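PDB 4Z80: EGF family domain-containing protein from Toxoplasma gondii, which binds a peptide of the rhoptry neck protein RON2L1 and, as an AMA-family antigen, probably takes part in forming the moving junction during host-cell invasion. Local coordinates for residues V101-T105 with I148-A152; I121-V125 with G272-R276; A141-A145 with K218-Y222; S302-E306 with F315-R319. The contacts are given in a common frame with arbitrary orientation. Residue numbers count along the deposited sequence, not the author numbering.

Contact 1 (V101-T105 with I148-A152); sequences VIAFT and IEGFA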
loop_
_atom_site.group_PDB
_atom_site.type_symbol
_atom_site.label_atom_id
_atom_site.label_comp_id
_atom_site.label_asym_id
_atom_site.label_seq_id
_atom_site.Cartn_x
_atom_site.Cartn_y
_atom_site.Cartn_z
ATOM N N VAL A 101 -7.172 -2.488 5.589
ATOM C CA VAL A 101 -7.762 -1.342 4.908
ATOM C C VAL A 101 -7.638 -0.117 5.814
ATOM O O VAL A 101 -7.808 -0.233 7.033
ATOM C CB VAL A 101 -9.250 -1.609 4.573
ATOM C CG1 VAL A 101 -9.940 -0.366 4.024
ATOM C CG2 VAL A 101 -9.366 -2.774 3.590
ATOM N N ILE A 102 -7.353 1.039 5.229
ATOM C CA ILE A 102 -7.355 2.286 5.983
ATOM C C ILE A 102 -8.777 2.819 6.058
ATOM O O ILE A 102 -9.315 3.330 5.078
ATOM C CB ILE A 102 -6.424 3.334 5.359
ATOM C CG1 ILE A 102 -5.018 2.755 5.160
ATOM C CG2 ILE A 102 -6.379 4.574 6.242
ATOM C CD1 ILE A 102 -4.401 2.095 6.403
ATOM N N ALA A 103 -9.377 2.670 7.235
ATOM C CA ALA A 103 -10.759 3.047 7.483
ATOM C C ALA A 103 -10.859 4.477 7.974
ATOM O O ALA A 103 -10.035 4.924 8.776
ATOM C CB ALA A 103 -11.377 2.109 8.513
ATOM N N PHE A 104 -11.867 5.188 7.493
ATOM C CA PHE A 104 -12.208 6.504 8.020
ATOM C C PHE A 104 -13.152 6.278 9.189
ATOM O O PHE A 104 -14.126 5.547 9.055
ATOM C CB PHE A 104 -12.854 7.380 6.958
ATOM C CG PHE A 104 -11.871 8.002 6.005
ATOM C CD1 PHE A 104 -11.028 7.218 5.234
ATOM C CD2 PHE A 104 -11.795 9.381 5.871
ATOM C CE1 PHE A 104 -10.117 7.808 4.360
ATOM C CE2 PHE A 104 -10.894 9.966 4.987
ATOM C CZ PHE A 104 -10.063 9.179 4.244
ATOM N N THR A 105 -12.844 6.875 10.335
ATOM C CA THR A 105 -13.589 6.623 11.563
ATOM C C THR A 105 -13.832 7.900 12.362
ATOM O O THR A 105 -13.310 8.968 12.045
ATOM C CB THR A 105 -12.831 5.619 12.478
ATOM O OG1 THR A 105 -11.671 6.255 13.029
ATOM C CG2 THR A 105 -12.384 4.390 11.706
ATOM N N ILE A 148 -15.322 14.930 1.020
ATOM C CA ILE A 148 -15.360 13.559 0.509
ATOM C C ILE A 148 -13.963 12.988 0.229
ATOM O O ILE A 148 -13.841 11.947 -0.413
ATOM C CB ILE A 148 -16.212 13.443 -0.795
ATOM C CG1 ILE A 148 -15.524 14.108 -1.993
ATOM C CG2 ILE A 148 -17.597 14.049 -0.581
ATOM C CD1 ILE A 148 -16.042 13.601 -3.334
ATOM N N GLU A 149 -12.921 13.656 0.713
ATOM C CA GLU A 149 -11.546 13.193 0.504
ATOM C C GLU A 149 -11.371 11.742 0.939
ATOM O O GLU A 149 -11.870 11.344 1.992
ATOM C CB GLU A 149 -10.550 14.061 1.273
ATOM C CG GLU A 149 -9.088 13.662 1.026
ATOM C CD GLU A 149 -8.097 14.321 1.972
ATOM O OE1 GLU A 149 -8.419 14.512 3.168
ATOM O OE2 GLU A 149 -6.976 14.629 1.524
ATOM N N GLY A 150 -10.646 10.971 0.132
ATOM C CA GLY A 150 -10.229 9.632 0.498
ATOM C C GLY A 150 -8.712 9.559 0.614
ATOM O O GLY A 150 -8.053 10.543 0.968
ATOM N N PHE A 151 -8.161 8.396 0.279
ATOM C CA PHE A 151 -6.721 8.154 0.393
ATOM C C PHE A 151 -6.045 7.830 -0.933
ATOM O O PHE A 151 -4.836 7.617 -0.964
ATOM C CB PHE A 151 -6.468 7.000 1.365
ATOM C CG PHE A 151 -5.902 7.421 2.681
ATOM C CD1 PHE A 151 -6.540 8.377 3.447
ATOM C CD2 PHE A 151 -4.751 6.827 3.169
ATOM C CE1 PHE A 151 -6.027 8.756 4.669
ATOM C CE2 PHE A 151 -4.239 7.196 4.395
ATOM C CZ PHE A 151 -4.878 8.160 5.142
ATOM N N ALA A 152 -6.805 7.783 -2.026
ATOM C CA ALA A 152 -6.237 7.332 -3.293
ATOM C C ALA A 152 -5.422 8.420 -3.971
ATOM O O ALA A 152 -5.797 9.583 -3.981
ATOM C CB ALA A 152 -7.334 6.858 -4.226
#
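F104, F151 and I102 bury most of the surface in this contact, and all three point their CA-to-CB bonds at the opposite segment. F104 has the largest share, 71 Å². Its ring reaches the irregular backbone of 148-152, with F104 CE2 3.4 Å from E149 O and F104 CZ 3.8 Å from G150 CA. F104 CZ also lies 3.7 Å from CD1 of F151. The two rings have centroids 5.8 Å apart and planes at 86°, but their approach is oblique. I102 sits over one face of the F151 ring: its CG2 is 4.1 Å from the ring centroid and 20° off the normal, a CH-pi contact, with I102 CG2 3.9 Å from F151 CE2. The arrangement is a strand packed against a long loop in the interior of what is probably the first PAN-like domain of the AMA ectodomain. Strand 101-104 pairs antiparallel with 318-321, and V318 of that partner touches both I102 and F151. No hydrogen bond crosses between the two segments; the contact is van der Waals, ring against side chain and backbone. E149 finds its polar partners outside the pair: E149 O accepts from R116 NE, and the E149 carboxylate bonds to Y294 OH and H122 N and forms a salt bridge with K146. Further out, the F104 ring meets Y316, and F151 meets Y294 edge-to-face.

Contact 2 (I121-V125 with G272-R276); sequences IHANV and GNCFR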
loop_
_atom_site.group_PDB
_atom_site.type_symbol
_atom_site.label_atom_id
_atom_site.label_comp_id
_atom_site.label_asym_id
_atom_site.label_seq_id
_atom_site.Cartn_x
_atom_site.Cartn_y
_atom_site.Cartn_z
ATOM N N ILE A 121 -7.303 11.800 -2.796
ATOM C CA ILE A 121 -6.860 12.761 -1.794
ATOM C C ILE A 121 -7.137 14.199 -2.206
ATOM O O ILE A 121 -7.415 14.491 -3.377
ATOM C CB ILE A 121 -5.342 12.600 -1.503
ATOM C CG1 ILE A 121 -4.496 12.953 -2.744
ATOM C CG2 ILE A 121 -5.050 11.182 -1.029
ATOM C CD1 ILE A 121 -2.980 12.907 -2.510
ATOM N N HIS A 122 -7.059 15.092 -1.223
ATOM C CA HIS A 122 -7.120 16.529 -1.439
ATOM C C HIS A 122 -5.892 17.145 -0.769
ATOM O O HIS A 122 -5.997 17.758 0.292
ATOM C CB HIS A 122 -8.411 17.125 -0.871
ATOM C CG HIS A 122 -8.602 18.573 -1.201
ATOM N ND1 HIS A 122 -9.642 19.021 -1.987
ATOM C CD2 HIS A 122 -7.872 19.670 -0.886
ATOM C CE1 HIS A 122 -9.551 20.333 -2.130
ATOM N NE2 HIS A 122 -8.481 20.751 -1.477
ATOM N N ALA A 123 -4.723 16.967 -1.378
ATOM C CA ALA A 123 -3.487 17.456 -0.772
ATOM C C ALA A 123 -3.089 18.855 -1.258
ATOM O O ALA A 123 -1.973 19.301 -1.002
ATOM C CB ALA A 123 -2.348 16.470 -1.031
ATOM N N ASN A 124 -4.004 19.543 -1.942
ATOM C CA ASN A 124 -3.771 20.903 -2.439
ATOM C C ASN A 124 -2.618 20.925 -3.447
ATOM O O ASN A 124 -1.661 21.695 -3.314
ATOM C CB ASN A 124 -3.507 21.866 -1.280
ATOM C CG ASN A 124 -4.672 21.936 -0.308
ATOM O OD1 ASN A 124 -5.814 22.151 -0.712
ATOM N ND2 ASN A 124 -4.390 21.730 0.972
ATOM N N VAL A 125 -2.744 20.070 -4.458
ATOM C CA VAL A 125 -1.728 19.890 -5.492
ATOM C C VAL A 125 -2.241 20.274 -6.884
ATOM O O VAL A 125 -1.536 20.960 -7.621
ATOM C CB VAL A 125 -1.236 18.427 -5.527
ATOM C CG1 VAL A 125 -0.281 18.179 -6.699
ATOM C CG2 VAL A 125 -0.550 18.077 -4.208
ATOM N N GLY A 272 5.798 21.967 -1.122
ATOM C CA GLY A 272 4.602 21.206 -1.463
ATOM C C GLY A 272 4.741 19.751 -1.055
ATOM O O GLY A 272 5.796 19.341 -0.588
ATOM N N ASN A 273 3.671 18.975 -1.206
ATOM C CA ASN A 273 3.741 17.539 -0.948
ATOM C C ASN A 273 4.724 16.854 -1.882
ATOM O O ASN A 273 4.720 17.091 -3.091
ATOM C CB ASN A 273 2.361 16.892 -1.080
ATOM C CG ASN A 273 1.532 17.021 0.181
ATOM O OD1 ASN A 273 1.600 16.182 1.085
ATOM N ND2 ASN A 273 0.745 18.072 0.248
ATOM N N CYS A 274 5.576 16.023 -1.294
ATOM C CA CYS A 274 6.546 15.225 -2.023
ATOM C C CYS A 274 6.069 13.783 -1.985
ATOM O O CYS A 274 6.019 13.178 -0.915
ATOM C CB CYS A 274 7.937 15.359 -1.402
ATOM S SG CYS A 274 9.318 15.045 -2.530
ATOM N N PHE A 275 5.707 13.251 -3.150
ATOM C CA PHE A 275 5.131 11.915 -3.268
ATOM C C PHE A 275 6.200 10.913 -3.682
ATOM O O PHE A 275 6.747 10.994 -4.780
ATOM C CB PHE A 275 3.981 11.908 -4.286
ATOM C CG PHE A 275 2.813 12.772 -3.891
ATOM C CD1 PHE A 275 1.868 12.308 -2.991
ATOM C CD2 PHE A 275 2.669 14.050 -4.404
ATOM C CE1 PHE A 275 0.792 13.094 -2.621
ATOM C CE2 PHE A 275 1.600 14.842 -4.031
ATOM C CZ PHE A 275 0.658 14.360 -3.135
ATOM N N ARG A 276 6.503 9.964 -2.804
ATOM C CA ARG A 276 7.511 8.959 -3.094
ATOM C C ARG A 276 7.221 7.686 -2.323
ATOM O O ARG A 276 6.710 7.729 -1.203
ATOM C CB ARG A 276 8.917 9.468 -2.748
ATOM C CG ARG A 276 10.030 8.457 -3.007
ATOM C CD ARG A 276 11.414 9.078 -2.931
ATOM N NE ARG A 276 12.451 8.073 -3.152
ATOM C CZ ARG A 276 13.123 7.882 -4.287
ATOM N NH1 ARG A 276 12.901 8.639 -5.358
ATOM N NH2 ARG A 276 14.033 6.918 -4.341
HETATM O O HOH W 1 -1.283 18.685 2.045
HETATM O O HOH W 2 1.039 20.267 -1.898
#
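Neither segment forms a regular helix or strand, and their backbones come closest at A123 and N273, whose CA atoms are 7.2 Å apart. This is loop-on-loop packing in the AMA1-like, disulfide-rich fold: C274 is bonded to C72, which ties the 272-276 segment to an earlier part of the chain. N124 has positive phi and psi (62°/54°), a left-handed conformation between A123 and V125. I121, A123 and V125 all direct their CA-to-CB bonds at 272-276. The F275 ring receives all three. V125 CG2 is 3.9 Å from F275 CE2 and A123 CB is 4.2 Å from F275 CZ, both near the ring plane, while I121 CD1 lies 3.8 Å from F275 CE1. F275 also touches M153 from outside the pair. Beside this apolar patch two waters bridge N273 to the 121-125 backbone. Water 2 accepts from N273 N at 3.0 Å and from N273 ND2 at 3.1 Å, and gives a weak hydrogen bond to N124 O at 3.4 Å. Water 1 completes a shorter bridge, accepting from N273 ND2 at 2.8 Å and donating to A123 O at 3.2 Å.

Contact 3 (A141-A145 with K218-Y222); sequences AAEVA and KGYDY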
loop_
_atom_site.group_PDB
_atom_site.type_symbol
_atom_site.label_atom_id
_atom_site.label_comp_id
_atom_site.label_asym_id
_atom_site.label_seq_id
_atom_site.Cartn_x
_atom_site.Cartn_y
_atom_site.Cartn_z
ATOM N N ALA A 141 -7.849 23.445 -6.277
ATOM C CA ALA A 141 -9.097 23.855 -6.916
ATOM C C ALA A 141 -9.750 22.752 -7.741
ATOM O O ALA A 141 -10.969 22.718 -7.868
ATOM C CB ALA A 141 -8.850 25.072 -7.791
ATOM N N ALA A 142 -8.947 21.848 -8.301
ATOM C CA ALA A 142 -9.487 20.794 -9.161
ATOM C C ALA A 142 -9.822 19.505 -8.408
ATOM O O ALA A 142 -10.397 18.574 -8.981
ATOM C CB ALA A 142 -8.507 20.480 -10.282
ATOM N N GLU A 143 -9.458 19.447 -7.129
ATOM C CA GLU A 143 -9.515 18.197 -6.370
ATOM C C GLU A 143 -10.901 17.902 -5.803
ATOM O O GLU A 143 -11.742 18.792 -5.697
ATOM C CB GLU A 143 -8.471 18.245 -5.245
ATOM C CG GLU A 143 -7.050 18.395 -5.806
ATOM C CD GLU A 143 -5.975 18.549 -4.748
ATOM O OE1 GLU A 143 -6.308 18.826 -3.576
ATOM O OE2 GLU A 143 -4.786 18.397 -5.100
ATOM N N VAL A 144 -11.149 16.641 -5.464
ATOM C CA VAL A 144 -12.410 16.285 -4.827
ATOM C C VAL A 144 -12.600 17.133 -3.573
ATOM O O VAL A 144 -11.629 17.508 -2.912
ATOM C CB VAL A 144 -12.476 14.776 -4.471
ATOM C CG1 VAL A 144 -12.331 13.922 -5.721
ATOM C CG2 VAL A 144 -11.422 14.403 -3.444
ATOM N N ALA A 145 -13.853 17.447 -3.254
ATOM C CA ALA A 145 -14.155 18.288 -2.106
ATOM C C ALA A 145 -13.537 17.676 -0.855
ATOM O O ALA A 145 -13.532 16.456 -0.707
ATOM C CB ALA A 145 -15.661 18.445 -1.934
ATOM N N LYS A 218 -14.052 8.502 -7.604
ATOM C CA LYS A 218 -14.152 9.951 -7.526
ATOM C C LYS A 218 -12.765 10.570 -7.445
ATOM O O LYS A 218 -12.005 10.290 -6.513
ATOM C CB LYS A 218 -14.998 10.363 -6.315
ATOM C CG LYS A 218 -16.457 9.949 -6.439
ATOM C CD LYS A 218 -17.201 10.071 -5.113
ATOM C CE LYS A 218 -18.480 9.234 -5.106
ATOM N NZ LYS A 218 -18.196 7.771 -5.229
ATOM N N GLY A 219 -12.438 11.419 -8.417
ATOM C CA GLY A 219 -11.109 11.994 -8.515
ATOM C C GLY A 219 -11.104 13.427 -9.015
ATOM O O GLY A 219 -12.152 14.026 -9.267
ATOM N N TYR A 220 -9.910 13.982 -9.147
ATOM C CA TYR A 220 -9.774 15.381 -9.503
ATOM C C TYR A 220 -10.128 15.597 -10.963
ATOM O O TYR A 220 -10.028 14.687 -11.781
ATOM C CB TYR A 220 -8.360 15.890 -9.192
ATOM C CG TYR A 220 -7.268 15.701 -10.237
ATOM C CD1 TYR A 220 -6.639 14.474 -10.419
ATOM C CD2 TYR A 220 -6.813 16.784 -10.978
ATOM C CE1 TYR A 220 -5.615 14.327 -11.338
ATOM C CE2 TYR A 220 -5.791 16.646 -11.896
ATOM C CZ TYR A 220 -5.199 15.416 -12.077
ATOM O OH TYR A 220 -4.174 15.289 -12.988
ATOM N N ASP A 221 -10.596 16.808 -11.248
ATOM C CA ASP A 221 -10.991 17.216 -12.591
ATOM C C ASP A 221 -9.742 17.647 -13.358
ATOM O O ASP A 221 -9.348 18.809 -13.323
ATOM C CB ASP A 221 -12.021 18.341 -12.497
ATOM C CG ASP A 221 -12.505 18.818 -13.853
ATOM O OD1 ASP A 221 -12.101 18.228 -14.875
ATOM O OD2 ASP A 221 -13.305 19.777 -13.879
ATOM N N TYR A 222 -9.109 16.692 -14.032
ATOM C CA TYR A 222 -7.844 16.954 -14.704
ATOM C C TYR A 222 -8.065 17.872 -15.896
ATOM O O TYR A 222 -7.192 18.652 -16.246
ATOM C CB TYR A 222 -7.175 15.645 -15.170
ATOM C CG TYR A 222 -7.800 15.066 -16.421
ATOM C CD1 TYR A 222 -7.441 15.537 -17.682
ATOM C CD2 TYR A 222 -8.757 14.069 -16.341
ATOM C CE1 TYR A 222 -8.028 15.030 -18.823
ATOM C CE2 TYR A 222 -9.344 13.552 -17.476
ATOM C CZ TYR A 222 -8.976 14.036 -18.714
ATOM O OH TYR A 222 -9.562 13.521 -19.847
#
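An inverse gamma turn centred on D221 follows the short strand 218-219, and loop 141-145 packs against this strand-to-turn junction. The backbones come very close, with the CA atoms of E143 and Y220 4.2 Å apart and those of A142 and D221 5.2 Å apart. One direct hydrogen bond joins them: D221 N donates to A142 O at 2.9 Å, with an angle of 165° at the hydrogen. A142 CB lies near the plane of the Y220 ring, 4.1 Å from Y220 CD2. At the other end V144 CG1 rests on the strand backbone, 3.5 Å from G219 C and 3.7 Å from K218 O. E143 points away, although its CA still touches Y220 CB at 3.8 Å, and its carboxylate accepts hydrogen bonds from the backbone nitrogens of N124, V125 and M126. Y220 OH and D221 OD2 likewise bond beyond the pair, to G156 O and N235 N. In the surrounding fold, 141-145 runs beside strand 218-219 and the turn that follows it; on the strand, G219 pairs with H238 of the antiparallel strand 238-239, while K218 is backbone-bonded to E120 of a loop.

Contact 4 (S302-E306 with F315-R319); sequences STCAE and FYCVR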
loop_
_atom_site.group_PDB
_atom_site.type_symbol
_atom_site.label_atom_id
_atom_site.label_comp_id
_atom_site.label_asym_id
_atom_site.label_seq_id
_atom_site.Cartn_x
_atom_site.Cartn_y
_atom_site.Cartn_z
ATOM N N SER A 302 -6.635 14.831 18.790
ATOM C CA SER A 302 -7.756 15.716 19.049
ATOM C C SER A 302 -8.058 16.634 17.869
ATOM O O SER A 302 -9.166 17.151 17.758
ATOM C CB SER A 302 -7.485 16.563 20.287
ATOM O OG SER A 302 -6.335 17.349 20.104
ATOM N N THR A 303 -7.075 16.820 16.992
ATOM C CA THR A 303 -7.233 17.674 15.822
ATOM C C THR A 303 -7.713 16.935 14.577
ATOM O O THR A 303 -7.935 17.567 13.544
ATOM C CB THR A 303 -5.909 18.357 15.462
ATOM O OG1 THR A 303 -4.901 17.359 15.273
ATOM C CG2 THR A 303 -5.477 19.317 16.560
ATOM N N CYS A 304 -7.870 15.617 14.652
ATOM C CA CYS A 304 -8.257 14.863 13.460
ATOM C C CYS A 304 -9.715 15.169 13.122
ATOM O O CYS A 304 -10.541 15.385 14.010
ATOM C CB CYS A 304 -8.029 13.354 13.637
ATOM S SG CYS A 304 -9.148 12.431 14.741
ATOM N N ALA A 305 -10.013 15.210 11.827
ATOM C CA ALA A 305 -11.371 15.450 11.355
ATOM C C ALA A 305 -12.175 14.158 11.352
ATOM O O ALA A 305 -11.759 13.164 10.763
ATOM C CB ALA A 305 -11.346 16.064 9.957
ATOM N N GLU A 306 -13.329 14.172 12.012
ATOM C CA GLU A 306 -14.171 12.988 12.100
ATOM C C GLU A 306 -15.142 12.893 10.922
ATOM O O GLU A 306 -16.203 13.528 10.927
ATOM C CB GLU A 306 -14.954 12.977 13.412
ATOM C CG GLU A 306 -14.079 12.885 14.659
ATOM C CD GLU A 306 -14.901 12.743 15.934
ATOM O OE1 GLU A 306 -14.775 11.706 16.617
ATOM O OE2 GLU A 306 -15.678 13.672 16.251
ATOM N N PHE A 315 -6.416 16.776 8.746
ATOM C CA PHE A 315 -6.258 15.402 8.300
ATOM C C PHE A 315 -7.321 14.558 8.986
ATOM O O PHE A 315 -7.640 14.770 10.156
ATOM C CB PHE A 315 -4.846 14.872 8.603
ATOM C CG PHE A 315 -4.442 13.696 7.745
ATOM C CD1 PHE A 315 -4.824 12.405 8.085
ATOM C CD2 PHE A 315 -3.687 13.881 6.589
ATOM C CE1 PHE A 315 -4.471 11.321 7.286
ATOM C CE2 PHE A 315 -3.329 12.790 5.791
ATOM C CZ PHE A 315 -3.714 11.519 6.148
ATOM N N TYR A 316 -7.887 13.615 8.249
ATOM C CA TYR A 316 -8.968 12.790 8.752
ATOM C C TYR A 316 -8.540 11.745 9.776
ATOM O O TYR A 316 -7.428 11.207 9.727
ATOM C CB TYR A 316 -9.665 12.089 7.585
ATOM C CG TYR A 316 -10.678 12.970 6.902
ATOM C CD1 TYR A 316 -11.901 13.220 7.505
ATOM C CD2 TYR A 316 -10.412 13.572 5.676
ATOM C CE1 TYR A 316 -12.833 14.040 6.913
ATOM C CE2 TYR A 316 -11.353 14.388 5.068
ATOM C CZ TYR A 316 -12.559 14.613 5.692
ATOM O OH TYR A 316 -13.523 15.422 5.121
ATOM N N CYS A 317 -9.446 11.480 10.712
ATOM C CA CYS A 317 -9.310 10.364 11.640
ATOM C C CYS A 317 -9.331 9.076 10.835
ATOM O O CYS A 317 -10.316 8.802 10.155
ATOM C CB CYS A 317 -10.449 10.348 12.652
ATOM S SG CYS A 317 -10.723 11.882 13.588
ATOM N N VAL A 318 -8.261 8.295 10.901
ATOM C CA VAL A 318 -8.218 7.024 10.188
ATOM C C VAL A 318 -7.520 5.986 11.045
ATOM O O VAL A 318 -6.745 6.328 11.933
ATOM C CB VAL A 318 -7.475 7.125 8.815
ATOM C CG1 VAL A 318 -8.156 8.113 7.892
ATOM C CG2 VAL A 318 -6.006 7.494 8.997
ATOM N N ARG A 319 -7.784 4.716 10.775
ATOM C CA ARG A 319 -6.994 3.656 11.395
ATOM C C ARG A 319 -7.099 2.403 10.553
ATOM O O ARG A 319 -8.060 2.250 9.802
ATOM C CB ARG A 319 -7.450 3.380 12.833
ATOM C CG ARG A 319 -8.834 2.748 12.967
ATOM C CD ARG A 319 -9.285 2.702 14.435
ATOM N NE ARG A 319 -9.315 4.045 14.992
ATOM C CZ ARG A 319 -9.497 4.347 16.273
ATOM N NH1 ARG A 319 -9.666 3.400 17.190
ATOM N NH2 ARG A 319 -9.490 5.624 16.629
HETATM O O HOH W 3 -5.927 17.610 11.529
#
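Two backbone hydrogen bonds, both made by A305, hold the segments together: A305 N donates to F315 O at 2.9 Å (169° at the hydrogen) and C317 N donates to A305 O at 2.9 Å (175°). One residue thus bonds to the neighbours on each side of Y316, the pattern of a single parallel beta bridge, with A305 and Y316 CA atoms 4.4 Å apart. Water 3 extends the link, donating to T303 O at 2.8 Å and accepting from F315 N at 2.9 Å. Next to the bridge is the disulfide, C304 SG to C317 SG at 2.0 Å with chi3 of 84°, close to the relaxed right angle. Around the bridge and the disulfide, A305 CB touches Y316 CD1 at 3.8 Å, and E306 CG lies 3.7 Å from C317 SG. The Y316 ring also serves other parts of the domain, meeting F104 and taking a cation-pi contact from R116, with its OH bonded to K146 O and T309 N. The bridge uses main-chain groups and the cystine is covalent, so the ends of the intervening loop are fixed just before the chain enters strand 318-321, consistent with the disulfide-rich ectodomain expected of an AMA-family surface protein.

From the N terminus, strand 101-104 opens contact 1, which closes at 148-152 over 42 residues lacking helix or strand. Within that loop both contact 2 (at 121-125) and contact 3 (at 141-145) begin. Each crosses contact 1, because they close later, at 272-276 and 218-222; contact 3 is nested inside contact 2. Contact 4 follows in series and closes a loop with only eight residues between its segments. Its second segment nevertheless returns to the start: strand 318-321 pairs with 101-104, with A103 N to R319 O, and T105 N to C317 O at the strand ends, as probable hydrogen bonds. Contacts 2 and 3 join through H122, V125, E143 and V144, and H122 N also reaches E149 of contact 1.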